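PDB 4GOT: methionine-binding lipoprotein MetQ from Bacillus subtilis subsp. subtilis, which probably binds methionine and hands it to the membrane permease of the MetNPQ ABC transporter, and also takes part in methionine sulfoxide transport. Local coordinates for residues 41-46 / 179-184. Sequence-based numbering, arbitrary orientation.
With MSE (selenomethionine), chain B.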
loop_
_atom_site.group_PDB
_atom_site.type_symbol
_atom_site.label_atom_id
_atom_site.label_comp_id
_atom_site.label_asym_id
_atom_site.label_seq_id
_atom_site.Cartn_x
_atom_site.Cartn_y
_atom_site.Cartn_z
ATOM N N SER A 41 9.865 9.383 -5.493
ATOM C CA SER A 41 8.702 10.308 -5.601
ATOM C C SER A 41 7.365 9.657 -5.952
ATOM O O SER A 41 6.319 10.253 -5.725
ATOM C CB SER A 41 8.971 11.449 -6.572
ATOM O OG SER A 41 9.529 11.005 -7.790
ATOM N N ASP A 42 7.372 8.475 -6.561
ATOM C CA ASP A 42 6.087 7.780 -6.800
ATOM C C ASP A 42 6.278 6.291 -6.978
ATOM O O ASP A 42 7.378 5.818 -7.247
ATOM C CB ASP A 42 5.317 8.410 -7.998
ATOM C CG ASP A 42 5.544 7.659 -9.328
ATOM O OD1 ASP A 42 6.585 7.909 -9.953
ATOM O OD2 ASP A 42 4.675 6.813 -9.740
ATOM N N TYR A 43 5.166 5.566 -6.757
ATOM C CA TYR A 43 5.106 4.153 -6.671
ATOM C C TYR A 43 5.763 3.482 -7.869
ATOM O O TYR A 43 6.354 2.409 -7.717
ATOM C CB TYR A 43 3.621 3.710 -6.648
ATOM C CG TYR A 43 2.795 3.793 -5.359
ATOM C CD1 TYR A 43 3.355 3.962 -4.111
ATOM C CD2 TYR A 43 1.399 3.638 -5.430
ATOM C CE1 TYR A 43 2.566 3.981 -2.957
ATOM C CE2 TYR A 43 0.594 3.663 -4.299
ATOM C CZ TYR A 43 1.183 3.841 -3.057
ATOM O OH TYR A 43 0.388 3.861 -1.954
ATOM N N LYS A 44 5.679 4.082 -9.053
ATOM C CA LYS A 44 6.206 3.426 -10.264
ATOM C C LYS A 44 7.741 3.362 -10.261
ATOM O O LYS A 44 8.332 2.567 -10.986
ATOM C CB LYS A 44 5.695 4.109 -11.546
ATOM C CG LYS A 44 4.221 3.892 -11.904
ATOM C CD LYS A 44 3.847 2.396 -11.983
ATOM C CE LYS A 44 3.089 1.991 -13.252
ATOM N NZ LYS A 44 1.851 2.790 -13.451
HETATM N N MSE A 45 8.383 4.200 -9.442
HETATM C CA MSE A 45 9.834 4.235 -9.388
HETATM C C MSE A 45 10.510 3.058 -8.659
HETATM O O MSE A 45 11.681 2.733 -8.936
HETATM C CB MSE A 45 10.309 5.564 -8.767
HETATM C CG MSE A 45 9.982 6.717 -9.655
HETATM SE SE MSE A 45 10.728 8.379 -8.920
HETATM C CE MSE A 45 12.639 7.951 -9.079
ATOM N N TYR A 46 9.804 2.431 -7.723
ATOM C CA TYR A 46 10.431 1.515 -6.765
ATOM C C TYR A 46 10.864 0.195 -7.430
ATOM O O TYR A 46 11.984 -0.221 -7.261
ATOM C CB TYR A 46 9.485 1.280 -5.585
ATOM C CG TYR A 46 9.349 2.512 -4.713
ATOM C CD1 TYR A 46 8.412 3.499 -4.988
ATOM C CD2 TYR A 46 10.195 2.711 -3.619
ATOM C CE1 TYR A 46 8.330 4.663 -4.190
ATOM C CE2 TYR A 46 10.130 3.869 -2.846
ATOM C CZ TYR A 46 9.198 4.839 -3.114
ATOM O OH TYR A 46 9.121 5.949 -2.273
ATOM N N VAL A 179 -2.919 4.388 3.117
ATOM C CA VAL A 179 -2.416 4.809 4.441
ATOM C C VAL A 179 -1.031 5.519 4.364
ATOM O O VAL A 179 -0.817 6.518 5.032
ATOM C CB VAL A 179 -2.348 3.634 5.448
ATOM C CG1 VAL A 179 -1.682 4.103 6.759
ATOM C CG2 VAL A 179 -3.725 2.985 5.686
ATOM N N ASN A 180 -0.089 5.016 3.579
ATOM C CA ASN A 180 1.243 5.673 3.504
ATOM C C ASN A 180 1.205 7.161 3.090
ATOM O O ASN A 180 1.861 8.022 3.699
ATOM C CB ASN A 180 2.230 4.905 2.610
ATOM C CG ASN A 180 1.960 5.047 1.118
ATOM O OD1 ASN A 180 1.047 4.384 0.567
ATOM N ND2 ASN A 180 2.819 5.823 0.423
ATOM N N TYR A 181 0.387 7.465 2.082
ATOM C CA TYR A 181 0.212 8.842 1.621
ATOM C C TYR A 181 -0.713 9.630 2.507
ATOM O O TYR A 181 -0.484 10.828 2.693
ATOM C CB TYR A 181 -0.245 8.846 0.178
ATOM C CG TYR A 181 0.849 8.459 -0.754
ATOM C CD1 TYR A 181 2.109 9.079 -0.665
ATOM C CD2 TYR A 181 0.639 7.506 -1.773
ATOM C CE1 TYR A 181 3.134 8.731 -1.531
ATOM C CE2 TYR A 181 1.656 7.179 -2.654
ATOM C CZ TYR A 181 2.894 7.791 -2.534
ATOM O OH TYR A 181 3.929 7.467 -3.395
ATOM N N ALA A 182 -1.688 8.954 3.163
ATOM C CA ALA A 182 -2.492 9.634 4.181
ATOM C C ALA A 182 -1.630 10.119 5.321
ATOM O O ALA A 182 -1.731 11.260 5.723
ATOM C CB ALA A 182 -3.592 8.705 4.711
ATOM N N ILE A 183 -0.802 9.238 5.893
ATOM C CA ILE A 183 0.113 9.611 6.996
ATOM C C ILE A 183 1.181 10.633 6.536
ATOM O O ILE A 183 1.488 11.537 7.295
ATOM C CB ILE A 183 0.794 8.392 7.681
ATOM C CG1 ILE A 183 -0.263 7.482 8.340
ATOM C CG2 ILE A 183 1.732 8.827 8.821
ATOM C CD1 ILE A 183 0.337 6.196 8.828
ATOM N N GLN A 184 1.683 10.491 5.303
ATOM C CA GLN A 184 2.644 11.438 4.735
ATOM C C GLN A 184 2.106 12.894 4.670
ATOM O O GLN A 184 2.854 13.825 4.915
ATOM C CB GLN A 184 3.146 10.959 3.337
ATOM C CG GLN A 184 4.379 11.765 2.845
ATOM C CD GLN A 184 5.049 11.183 1.604
ATOM O OE1 GLN A 184 4.878 10.001 1.270
ATOM N NE2 GLN A 184 5.886 12.003 0.940
HETATM N N MSE B 300 1.358 1.067 1.123
HETATM C CA MSE B 300 0.253 0.998 0.120
HETATM C C MSE B 300 -1.014 0.254 0.661
HETATM O O MSE B 300 -0.839 -0.818 1.176
HETATM O OXT MSE B 300 -2.205 0.644 0.569
HETATM C CB MSE B 300 0.768 0.250 -1.120
HETATM C CG MSE B 300 -0.096 0.339 -2.339
HETATM SE SE MSE B 300 0.529 -0.823 -3.815
HETATM C CE MSE B 300 2.130 0.371 -4.455
HETATM O O HOH W 1 6.711 7.675 -2.611
#
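Asn-180 OD1 is gripped from two directions: Tyr-43 OH donates to it over 2.7 Å, and the amino N of the bound selenomethionine adds a weak bond of 3.4 Å. The contact closes part of the ligand pocket of this two-lobed periplasmic-binding-protein fold, setting the turn into helix 44-51, on the lobe of the six-stranded sheet, against helix 179-184, which follows a strand of the five-stranded sheet. Tyr-43 and Asn-180 meet tip to tip; the phenol oxygen lies in the carbonyl plane, on a lone pair of OD1, with a C=O...O angle of 134°. The Tyr-43 ring is sandwiched. The ligand methyl CE sits over the centre of one face, 3.4 Å above the plane, while Tyr-181 CE2 lies over the opposite face, 3.3 Å from Tyr-43 CE1. The two tyrosines run alongside each other with opposite headings, their planes inclined by 36°. Tyr-43 CG lies anti to the carbonyl carbon (chi1 -80°), beside the backbone N, which is hydrogen-bonded to Glu-161. An alanine in place of Tyr-43 would probably leave Asn-180 OD1 without its short bond and open a gap between the ligand methyl and Tyr-181. Asn-180 CG, set between its backbone N and carbonyl carbon, carries the amide, whose OD1 meets Tyr-43 and whose ND2 lies over the centre of the Tyr-181 ring. Asp-42 OD2 caps the turn by accepting from Lys-44 N, met from above the carboxylate plane. A water also joins the two segments, bonded to Tyr-46 OH at 3.0 Å and to Tyr-181 OH at 2.9 Å, and it lies in the plane of the Tyr-46 ring, at its edge.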